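Local coordinates for DUF115 domain-containing protein (Magnetospirillum magneticum AMB-1, PDB 5MU5) that is a Maf-family glycosyltransferase that takes part in forming the bacterial flagellum, probably by attaching sugars to flagellin, at residues Gly240-His243 with Asp244-Met248; Ser373-Ala376 with Leu377-Gly381; Arg543-Trp546 with Pro547-Ile550; Pro587-Ala590 with Gln591-Arg595. All coordinates share one frame; numbering follows the deposited sequence.

All four contacts are local, and each lies at a helix end: contacts 1, 3 and 4 at the starts of helices 242-257, 546-564 and 589-609, contact 2 at the finish of helix 373-378. Contacts 1, 2 and 4 are largely buried, whereas contact 3 is partly buried and carries several exposed charged residues. Contact 4 touches each of the other three, bringing helix 589-609 against helices 242-257, 373-378 and 546-564. The chemistry follows the place: sulfur and aromatic packing in contact 1, a CH-pi contact with an ST turn in contact 2, a weak aspartate N-cap and a glutamate-serine bond in contact 3, and a capping box beside a proline-phenylalanine CH-pi contact in contact 4.

Contact 1 (Gly240-His243 with Asp244-Met248); sequences GFLH and DEMEM
Met-246 runs alongside His-243, the two side chains pointing the same way, and its sulfur meets the imidazole at the rim. SD of Met-246 is 3.9 Å from CD2 of His-243 and 79° off the ring normal, an edge-on sulfur-aromatic contact. Extended beyond CG, the same chain carries its methyl on to the branch of Leu-242, where CE of Met-246 lies 4.1 Å from CG of Leu-242. A serine in place of Met-246 would probably leave both the CD2 edge of His-243 and the branch of Leu-242 without their packing partner. Phe-241 and Asp-244 also lie side by side, with OD2 of Asp-244 at the ring edge, 3.9 Å from CD2 of Phe-241, and ring and carboxylate planes 45° apart. Glu-245 bends at chi2 (-67°), which turns its carboxylate back toward the helix start; OE2 of Glu-245 comes to 3.7 Å from CA of Gly-240, and a side chain on that glycine would collide with it. Phe-241 is the N-cap residue, and its carbonyl O takes the first helical bond from N of Glu-245 at 3.0 Å; Met-246 N to Leu-242 O and Glu-247 N to His-243 O continue the series. Around this first turn of helix 242-257, NE2 of His-243 is hydrogen-bonded to Gln-639 of helix 618-646, OE1 of Glu-245 binds the backbone N of Ser-373 where helix 373-378 starts, and Leu-242 and Met-246 both rest on Phe-593 of helix 589-609.

Contact 2 (Ser373-Ala376 with Leu377-Gly381); sequences SSYA and LFSPG
The carbonyls of Ser-373, Ser-374 and Tyr-375 receive the backbone N-H groups of Leu-377, Phe-378 and Ser-379, the last of these bonds being 2.9 Å from Ser-379 N to Tyr-375 O, after which Ser-379 leaves helical geometry. With CG anti to its backbone nitrogen (chi1 -177°), Tyr-375 lays its ring over Ser-379. CB of Ser-379 sits beneath one face, 3.8 Å from the ring centroid of Tyr-375 and 17° off the normal, a CH-pi contact displaced toward the rim. The hydroxyl follows beside it, OG of Ser-379 being 3.4 Å from CE1 of Tyr-375. An alanine at Tyr-375 would take away the ring and is likely to leave CB and OG of Ser-379 without the aromatic face that covers them. Phe-378 turns its edge to the carbonyl of Ser-374, whose O is 3.9 Å from CD2 of Phe-378. The helix end is also gripped from outside: Arg-543 gives NH1 to the carbonyl O of Leu-377 and NH2 to that of Ala-376. Past the helix end, OG of Ser-379 accepts from N of Gly-381 at 3.1 Å, and Gly-381 adopts backbone angles that call for glycine. A short helix that ends in an ST turn, with a glycine two residues after the serine, thus closes this piece of the MptE-like region.

Contact 3 (Arg543-Trp546 with Pro547-Ile550); sequences REDW and PRSI
Asp-545 and Trp-546 start helix 546-564 by offering their carbonyls to the next turn: Ser-549 N reaches Asp-545 O at 3.1 Å, in the carbonyl plane, and Ile-550 N reaches Trp-546 O. Asp-545 itself holds the N-cap position. Its CG stands anti to the backbone N (chi1 -176°), which brings OD1 of Asp-545 to 3.5 Å from N of Arg-548, a weak capping bond. The same OD1 rests against the ring of Pro-547, 3.3 Å from its CD, while CG of Asp-545 packs 3.4 Å from CB of Arg-548. Beyond that point the Arg-548 chain extends away, its guanidinium plane 84° from the carboxylate; OD2 of Asp-545 stays 5.1 Å from NE of Arg-548, so the opposite charges lie near each other without pairing. Glu-544 reaches over with an extended chain, and its OE2 accepts from OG of Ser-549; the modelled separation is so short that its exact length is doubtful. Trp-546 has the carbonyl O of Glu-544 over one ring face, 3.3 Å above the plane, and its CH2 lies over a face of the Arg-543 guanidinium. Its NE1 is hydrogen-bonded to the carbonyl of Trp-541, and the indole also packs on Phe-644 of helix 618-646. These features make an aspartate-capped helix start with proline in the first turn, where a residue lacking an N-H costs no helical bond, in a helix of the Maf helical-bundle region whose Ile-550 packs on helices 589-609 and 618-646.

Contact 4 (Pro587-Ala590 with Gln591-Arg595); sequences PTVA and QFFVR
Pro-587 covers one face of the Phe-592 ring: CB of Pro-587 is 3.9 Å from the ring centroid, 26° off its normal, in a CH-pi contact set toward the rim. On the same side of that ring lies the guanidinium of Arg-595, which places one face over CD1 of Phe-592 and brings NH1 to 3.7 Å from CG of Pro-587. The Phe-593 ring turns its edge to the carbonyl of Val-589, whose O is 3.4 Å from CD1 of Phe-593, and CG1 of Val-589 runs alongside. Thr-588 and Gln-591 form a capping box. OE1 of Gln-591 accepts from N of Thr-588 at 2.9 Å, in plane and on a lone pair, while OG1 of Thr-588 accepts from N of Gln-591 at 3.1 Å. A chi1 of 57° sets that hydroxyl between the backbone N and carbonyl carbon, facing the turn; it also gives a weak bond to OE1. Pro-587 and Phe-592, flanking the box, stand at the positions of a hydrophobic staple. NE2 of Gln-591 binds the carbonyl of Met-578, and Val-594 packs on Leu-553 and Leu-554 of helix 546-564.

Contact 1 (Gly240-His243 with Asp244-Met248)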
loop_
_atom_site.group_PDB
_atom_site.type_symbol
_atom_site.label_atom_id
_atom_site.label_comp_id
_atom_site.label_asym_id
_atom_site.label_seq_id
_atom_site.Cartn_x
_atom_site.Cartn_y
_atom_site.Cartn_z
ATOM N N GLY A 240 1.932 -8.465 3.021
ATOM C CA GLY A 240 2.809 -9.125 3.945
ATOM C C GLY A 240 2.962 -10.600 3.659
ATOM O O GLY A 240 2.007 -11.289 3.281
ATOM N N PHE A 241 4.167 -11.077 3.886
ATOM C CA PHE A 241 4.533 -12.457 3.688
ATOM C C PHE A 241 4.260 -13.307 4.923
ATOM O O PHE A 241 4.315 -12.831 6.046
ATOM C CB PHE A 241 6.012 -12.532 3.305
ATOM C CG PHE A 241 6.334 -11.782 2.052
ATOM C CD1 PHE A 241 5.605 -12.018 0.882
ATOM C CD2 PHE A 241 7.380 -10.867 2.012
ATOM C CE1 PHE A 241 5.899 -11.337 -0.290
ATOM C CE2 PHE A 241 7.680 -10.177 0.833
ATOM C CZ PHE A 241 6.935 -10.409 -0.311
ATOM N N LEU A 242 4.008 -14.584 4.699
ATOM C CA LEU A 242 3.647 -15.493 5.764
ATOM C C LEU A 242 4.526 -15.340 6.999
ATOM O O LEU A 242 4.022 -15.216 8.102
ATOM C CB LEU A 242 3.713 -16.942 5.263
ATOM C CG LEU A 242 3.349 -18.009 6.289
ATOM C CD1 LEU A 242 1.923 -17.814 6.776
ATOM C CD2 LEU A 242 3.538 -19.407 5.737
ATOM N N HIS A 243 5.840 -15.362 6.818
ATOM C CA HIS A 243 6.743 -15.390 7.971
ATOM C C HIS A 243 6.759 -14.100 8.741
ATOM O O HIS A 243 6.893 -14.136 9.957
ATOM C CB HIS A 243 8.157 -15.802 7.569
ATOM C CG HIS A 243 8.228 -17.191 7.040
ATOM N ND1 HIS A 243 9.146 -17.582 6.091
ATOM C CD2 HIS A 243 7.444 -18.268 7.276
ATOM C CE1 HIS A 243 8.957 -18.856 5.804
ATOM N NE2 HIS A 243 7.922 -19.292 6.502
ATOM N N ASP A 244 6.618 -12.970 8.049
ATOM C CA ASP A 244 6.504 -11.680 8.737
ATOM C C ASP A 244 5.172 -11.601 9.484
ATOM O O ASP A 244 5.108 -11.049 10.558
ATOM C CB ASP A 244 6.641 -10.506 7.753
ATOM C CG ASP A 244 7.990 -10.499 7.045
ATOM O OD1 ASP A 244 9.021 -10.702 7.734
ATOM O OD2 ASP A 244 8.021 -10.313 5.793
ATOM N N GLU A 245 4.108 -12.155 8.920
ATOM C CA GLU A 245 2.829 -12.133 9.604
ATOM C C GLU A 245 2.897 -13.018 10.831
ATOM O O GLU A 245 2.275 -12.711 11.827
ATOM C CB GLU A 245 1.686 -12.556 8.692
ATOM C CG GLU A 245 1.458 -11.594 7.526
ATOM C CD GLU A 245 0.953 -10.215 7.941
ATOM O OE1 GLU A 245 0.126 -10.127 8.874
ATOM O OE2 GLU A 245 1.364 -9.214 7.303
ATOM N N MET A 246 3.648 -14.115 10.758
ATOM C CA MET A 246 3.860 -14.957 11.927
ATOM C C MET A 246 4.539 -14.150 13.023
ATOM O O MET A 246 4.104 -14.178 14.176
ATOM C CB MET A 246 4.703 -16.187 11.606
ATOM C CG MET A 246 3.981 -17.253 10.811
ATOM S SD MET A 246 5.094 -18.613 10.426
ATOM C CE MET A 246 3.900 -19.827 9.896
ATOM N N GLU A 247 5.584 -13.413 12.671
ATOM C CA GLU A 247 6.273 -12.604 13.668
ATOM C C GLU A 247 5.410 -11.500 14.287
ATOM O O GLU A 247 5.528 -11.233 15.469
ATOM C CB GLU A 247 7.530 -11.974 13.088
ATOM C CG GLU A 247 8.268 -11.022 14.033
ATOM C CD GLU A 247 8.465 -11.576 15.442
ATOM O OE1 GLU A 247 8.503 -12.820 15.591
ATOM O OE2 GLU A 247 8.576 -10.773 16.408
ATOM N N MET A 248 4.574 -10.848 13.482
ATOM C CA MET A 248 3.752 -9.743 13.964
ATOM C C MET A 248 2.775 -10.267 14.981
ATOM O O MET A 248 2.592 -9.668 16.031
ATOM C CB MET A 248 2.926 -9.114 12.842
ATOM C CG MET A 248 3.674 -8.412 11.724
ATOM S SD MET A 248 4.743 -7.073 12.242
ATOM C CE MET A 248 6.319 -7.899 12.449
#

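Contact 2 (Ser373-Ala376 with Leu377-Gly381)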
loop_
_atom_site.group_PDB
_atom_site.type_symbol
_atom_site.label_atom_id
_atom_site.label_comp_id
_atom_site.label_asym_id
_atom_site.label_seq_id
_atom_site.Cartn_x
_atom_site.Cartn_y
_atom_site.Cartn_z
ATOM N N SER A 373 -1.918 -9.007 10.155
ATOM C CA SER A 373 -2.625 -10.113 10.789
ATOM C C SER A 373 -2.875 -9.832 12.280
ATOM O O SER A 373 -3.903 -10.188 12.814
ATOM C CB SER A 373 -1.804 -11.403 10.665
ATOM O OG SER A 373 -0.520 -11.257 11.276
ATOM N N SER A 374 -1.923 -9.184 12.935
ATOM C CA SER A 374 -2.029 -8.844 14.343
ATOM C C SER A 374 -3.137 -7.827 14.608
ATOM O O SER A 374 -3.704 -7.805 15.695
ATOM C CB SER A 374 -0.694 -8.287 14.824
ATOM O OG SER A 374 -0.218 -7.309 13.913
ATOM N N TYR A 375 -3.424 -6.971 13.631
ATOM C CA TYR A 375 -4.502 -6.002 13.781
ATOM C C TYR A 375 -5.837 -6.730 13.779
ATOM O O TYR A 375 -6.659 -6.569 14.677
ATOM C CB TYR A 375 -4.486 -4.963 12.654
ATOM C CG TYR A 375 -5.548 -3.920 12.851
ATOM C CD1 TYR A 375 -5.341 -2.857 13.735
ATOM C CD2 TYR A 375 -6.775 -4.002 12.185
ATOM C CE1 TYR A 375 -6.311 -1.899 13.940
ATOM C CE2 TYR A 375 -7.761 -3.053 12.393
ATOM C CZ TYR A 375 -7.523 -2.005 13.278
ATOM O OH TYR A 375 -8.488 -1.050 13.506
ATOM N N ALA A 376 -6.040 -7.560 12.769
ATOM C CA ALA A 376 -7.290 -8.259 12.619
ATOM C C ALA A 376 -7.538 -9.182 13.792
ATOM O O ALA A 376 -8.661 -9.360 14.213
ATOM C CB ALA A 376 -7.285 -9.052 11.319
ATOM N N LEU A 377 -6.490 -9.780 14.329
ATOM C CA LEU A 377 -6.687 -10.768 15.361
ATOM C C LEU A 377 -6.879 -10.103 16.737
ATOM O O LEU A 377 -7.817 -10.434 17.466
ATOM C CB LEU A 377 -5.515 -11.748 15.348
ATOM C CG LEU A 377 -5.799 -13.155 15.883
ATOM C CD1 LEU A 377 -4.579 -14.048 15.685
ATOM C CD2 LEU A 377 -6.187 -13.113 17.356
ATOM N N PHE A 378 -6.031 -9.120 17.046
ATOM C CA PHE A 378 -5.946 -8.547 18.394
ATOM C C PHE A 378 -6.527 -7.156 18.653
ATOM O O PHE A 378 -6.713 -6.786 19.815
ATOM C CB PHE A 378 -4.483 -8.547 18.844
ATOM C CG PHE A 378 -3.946 -9.908 19.152
ATOM C CD1 PHE A 378 -4.436 -10.625 20.225
ATOM C CD2 PHE A 378 -2.922 -10.454 18.399
ATOM C CE1 PHE A 378 -3.941 -11.880 20.523
ATOM C CE2 PHE A 378 -2.424 -11.712 18.692
ATOM C CZ PHE A 378 -2.937 -12.425 19.754
ATOM N N SER A 379 -6.771 -6.363 17.617
ATOM C CA SER A 379 -7.326 -5.028 17.828
ATOM C C SER A 379 -8.713 -5.114 18.415
ATOM O O SER A 379 -9.531 -5.873 17.919
ATOM C CB SER A 379 -7.427 -4.247 16.535
ATOM O OG SER A 379 -7.916 -2.941 16.781
ATOM N N PRO A 380 -8.974 -4.351 19.483
ATOM C CA PRO A 380 -10.318 -4.290 20.007
ATOM C C PRO A 380 -11.140 -3.205 19.325
ATOM O O PRO A 380 -12.254 -2.963 19.739
ATOM C CB PRO A 380 -10.107 -3.972 21.498
ATOM C CG PRO A 380 -8.808 -3.254 21.553
ATOM C CD PRO A 380 -8.009 -3.631 20.333
ATOM N N GLY A 381 -10.602 -2.549 18.302
ATOM C CA GLY A 381 -11.346 -1.540 17.561
ATOM C C GLY A 381 -10.497 -0.420 16.983
ATOM O O GLY A 381 -9.367 -0.161 17.415
#

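Contact 3 (Arg543-Trp546 with Pro547-Ile550)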
loop_
_atom_site.group_PDB
_atom_site.type_symbol
_atom_site.label_atom_id
_atom_site.label_comp_id
_atom_site.label_asym_id
_atom_site.label_seq_id
_atom_site.Cartn_x
_atom_site.Cartn_y
_atom_site.Cartn_z
ATOM N N ARG A 543 -11.862 -16.403 20.020
ATOM C CA ARG A 543 -13.086 -16.263 19.227
ATOM C C ARG A 543 -13.091 -17.011 17.891
ATOM O O ARG A 543 -14.117 -17.049 17.200
ATOM C CB ARG A 543 -13.393 -14.792 19.003
ATOM C CG ARG A 543 -12.556 -14.111 17.931
ATOM C CD ARG A 543 -12.908 -12.645 17.903
ATOM N NE ARG A 543 -12.424 -11.928 16.721
ATOM C CZ ARG A 543 -11.176 -11.495 16.536
ATOM N NH1 ARG A 543 -10.207 -11.750 17.407
ATOM N NH2 ARG A 543 -10.896 -10.818 15.447
ATOM N N GLU A 544 -11.953 -17.591 17.526
ATOM C CA GLU A 544 -11.848 -18.366 16.297
ATOM C C GLU A 544 -10.652 -19.319 16.349
ATOM O O GLU A 544 -9.637 -19.026 16.991
ATOM C CB GLU A 544 -11.708 -17.425 15.109
ATOM C CG GLU A 544 -11.957 -18.085 13.760
ATOM C CD GLU A 544 -11.884 -17.103 12.606
ATOM O OE1 GLU A 544 -12.359 -15.951 12.753
ATOM O OE2 GLU A 544 -11.350 -17.482 11.544
ATOM N N ASP A 545 -10.796 -20.474 15.697
ATOM C CA ASP A 545 -9.701 -21.429 15.563
ATOM C C ASP A 545 -8.848 -20.940 14.371
ATOM O O ASP A 545 -9.163 -21.198 13.212
ATOM C CB ASP A 545 -10.242 -22.847 15.343
ATOM C CG ASP A 545 -9.140 -23.893 15.303
ATOM O OD1 ASP A 545 -7.953 -23.514 15.183
ATOM O OD2 ASP A 545 -9.452 -25.098 15.379
ATOM N N TRP A 546 -7.771 -20.225 14.679
ATOM C CA TRP A 546 -6.969 -19.544 13.669
ATOM C C TRP A 546 -6.285 -20.488 12.675
ATOM O O TRP A 546 -6.432 -20.310 11.469
ATOM C CB TRP A 546 -5.964 -18.584 14.340
ATOM C CG TRP A 546 -6.658 -17.618 15.313
ATOM C CD1 TRP A 546 -6.552 -17.599 16.678
ATOM C CD2 TRP A 546 -7.593 -16.590 14.969
ATOM N NE1 TRP A 546 -7.350 -16.600 17.202
ATOM C CE2 TRP A 546 -8.004 -15.974 16.174
ATOM C CE3 TRP A 546 -8.128 -16.132 13.757
ATOM C CZ2 TRP A 546 -8.921 -14.921 16.199
ATOM C CZ3 TRP A 546 -9.031 -15.078 13.783
ATOM C CH2 TRP A 546 -9.423 -14.489 14.999
ATOM N N PRO A 547 -5.541 -21.493 13.168
ATOM C CA PRO A 547 -4.886 -22.340 12.194
ATOM C C PRO A 547 -5.889 -23.035 11.291
ATOM O O PRO A 547 -5.630 -23.223 10.096
ATOM C CB PRO A 547 -4.110 -23.355 13.050
ATOM C CG PRO A 547 -4.678 -23.258 14.421
ATOM C CD PRO A 547 -5.177 -21.856 14.549
ATOM N N ARG A 548 -7.040 -23.385 11.852
ATOM C CA ARG A 548 -8.063 -24.070 11.086
ATOM C C ARG A 548 -8.560 -23.189 9.936
ATOM O O ARG A 548 -8.641 -23.656 8.796
ATOM C CB ARG A 548 -9.202 -24.520 11.990
ATOM C CG ARG A 548 -10.167 -25.451 11.305
ATOM C CD ARG A 548 -11.245 -25.952 12.251
ATOM N NE ARG A 548 -12.354 -26.505 11.479
ATOM C CZ ARG A 548 -13.379 -27.177 11.986
ATOM N NH1 ARG A 548 -13.469 -27.408 13.291
ATOM N NH2 ARG A 548 -14.326 -27.630 11.172
ATOM N N SER A 549 -8.854 -21.922 10.227
ATOM C CA SER A 549 -9.234 -20.944 9.201
ATOM C C SER A 549 -8.192 -20.798 8.092
ATOM O O SER A 549 -8.525 -20.631 6.921
ATOM C CB SER A 549 -9.359 -19.558 9.824
ATOM O OG SER A 549 -10.194 -19.583 10.959
ATOM N N ILE A 550 -6.923 -20.808 8.482
ATOM C CA ILE A 550 -5.851 -20.610 7.534
ATOM C C ILE A 550 -5.739 -21.830 6.629
ATOM O O ILE A 550 -5.715 -21.712 5.408
ATOM C CB ILE A 550 -4.517 -20.315 8.240
ATOM C CG1 ILE A 550 -4.620 -18.981 9.002
ATOM C CG2 ILE A 550 -3.395 -20.228 7.222
ATOM C CD1 ILE A 550 -3.568 -18.771 10.073
#

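Contact 4 (Pro587-Ala590 with Gln591-Arg595)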
loop_
_atom_site.group_PDB
_atom_site.type_symbol
_atom_site.label_atom_id
_atom_site.label_comp_id
_atom_site.label_asym_id
_atom_site.label_seq_id
_atom_site.Cartn_x
_atom_site.Cartn_y
_atom_site.Cartn_z
ATOM N N PRO A 587 -10.063 -7.539 5.735
ATOM C CA PRO A 587 -9.483 -8.864 5.564
ATOM C C PRO A 587 -9.508 -9.687 6.852
ATOM O O PRO A 587 -9.348 -9.138 7.938
ATOM C CB PRO A 587 -8.035 -8.570 5.139
ATOM C CG PRO A 587 -8.003 -7.136 4.732
ATOM C CD PRO A 587 -9.093 -6.457 5.495
ATOM N N THR A 588 -9.719 -10.991 6.723
ATOM C CA THR A 588 -9.636 -11.890 7.853
ATOM C C THR A 588 -8.173 -12.129 8.218
ATOM O O THR A 588 -7.253 -11.857 7.422
ATOM C CB THR A 588 -10.230 -13.273 7.523
ATOM O OG1 THR A 588 -9.544 -13.819 6.394
ATOM C CG2 THR A 588 -11.744 -13.192 7.225
ATOM N N VAL A 589 -7.964 -12.673 9.410
ATOM C CA VAL A 589 -6.640 -13.101 9.831
ATOM C C VAL A 589 -6.050 -14.108 8.832
ATOM O O VAL A 589 -4.894 -13.990 8.421
ATOM C CB VAL A 589 -6.716 -13.694 11.248
ATOM C CG1 VAL A 589 -5.449 -14.432 11.630
ATOM C CG2 VAL A 589 -7.014 -12.583 12.244
ATOM N N ALA A 590 -6.842 -15.098 8.435
ATOM C CA ALA A 590 -6.394 -16.088 7.454
ATOM C C ALA A 590 -5.894 -15.428 6.175
ATOM O O ALA A 590 -4.843 -15.774 5.652
ATOM C CB ALA A 590 -7.516 -17.062 7.136
ATOM N N GLN A 591 -6.633 -14.445 5.694
ATOM C CA GLN A 591 -6.232 -13.751 4.485
ATOM C C GLN A 591 -4.941 -12.969 4.651
ATOM O O GLN A 591 -4.118 -12.928 3.747
ATOM C CB GLN A 591 -7.340 -12.822 4.032
ATOM C CG GLN A 591 -8.463 -13.559 3.368
ATOM C CD GLN A 591 -9.644 -12.661 3.113
ATOM O OE1 GLN A 591 -9.953 -11.783 3.921
ATOM N NE2 GLN A 591 -10.323 -12.881 1.985
ATOM N N PHE A 592 -4.789 -12.301 5.784
ATOM C CA PHE A 592 -3.550 -11.600 6.049
ATOM C C PHE A 592 -2.390 -12.559 6.105
ATOM O O PHE A 592 -1.306 -12.235 5.651
ATOM C CB PHE A 592 -3.587 -10.844 7.368
ATOM C CG PHE A 592 -4.176 -9.486 7.264
ATOM C CD1 PHE A 592 -3.553 -8.522 6.506
ATOM C CD2 PHE A 592 -5.336 -9.164 7.952
ATOM C CE1 PHE A 592 -4.082 -7.255 6.414
ATOM C CE2 PHE A 592 -5.875 -7.904 7.873
ATOM C CZ PHE A 592 -5.246 -6.947 7.103
ATOM N N PHE A 593 -2.602 -13.725 6.682
ATOM C CA PHE A 593 -1.511 -14.698 6.800
ATOM C C PHE A 593 -0.936 -15.185 5.487
ATOM O O PHE A 593 0.271 -15.279 5.356
ATOM C CB PHE A 593 -1.923 -15.892 7.653
ATOM C CG PHE A 593 -1.415 -15.820 9.045
ATOM C CD1 PHE A 593 -1.949 -14.926 9.940
ATOM C CD2 PHE A 593 -0.380 -16.651 9.459
ATOM C CE1 PHE A 593 -1.461 -14.852 11.229
ATOM C CE2 PHE A 593 0.119 -16.568 10.743
ATOM C CZ PHE A 593 -0.430 -15.674 11.631
ATOM N N VAL A 594 -1.790 -15.455 4.510
ATOM C CA VAL A 594 -1.361 -16.141 3.299
ATOM C C VAL A 594 -1.393 -15.366 1.987
ATOM O O VAL A 594 -0.682 -15.745 1.052
ATOM C CB VAL A 594 -2.181 -17.433 3.106
ATOM C CG1 VAL A 594 -2.028 -18.328 4.324
ATOM C CG2 VAL A 594 -3.655 -17.145 2.823
ATOM N N ARG A 595 -2.152 -14.279 1.901
ATOM C CA ARG A 595 -2.338 -13.607 0.601
ATOM C C ARG A 595 -1.064 -13.083 -0.064
ATOM O O ARG A 595 -0.952 -13.112 -1.281
ATOM C CB ARG A 595 -3.347 -12.462 0.705
ATOM C CG ARG A 595 -2.869 -11.305 1.560
ATOM C CD ARG A 595 -3.963 -10.315 1.871
ATOM N NE ARG A 595 -3.375 -9.106 2.433
ATOM C CZ ARG A 595 -4.028 -7.965 2.623
ATOM N NH1 ARG A 595 -5.313 -7.869 2.314
ATOM N NH2 ARG A 595 -3.392 -6.919 3.133
#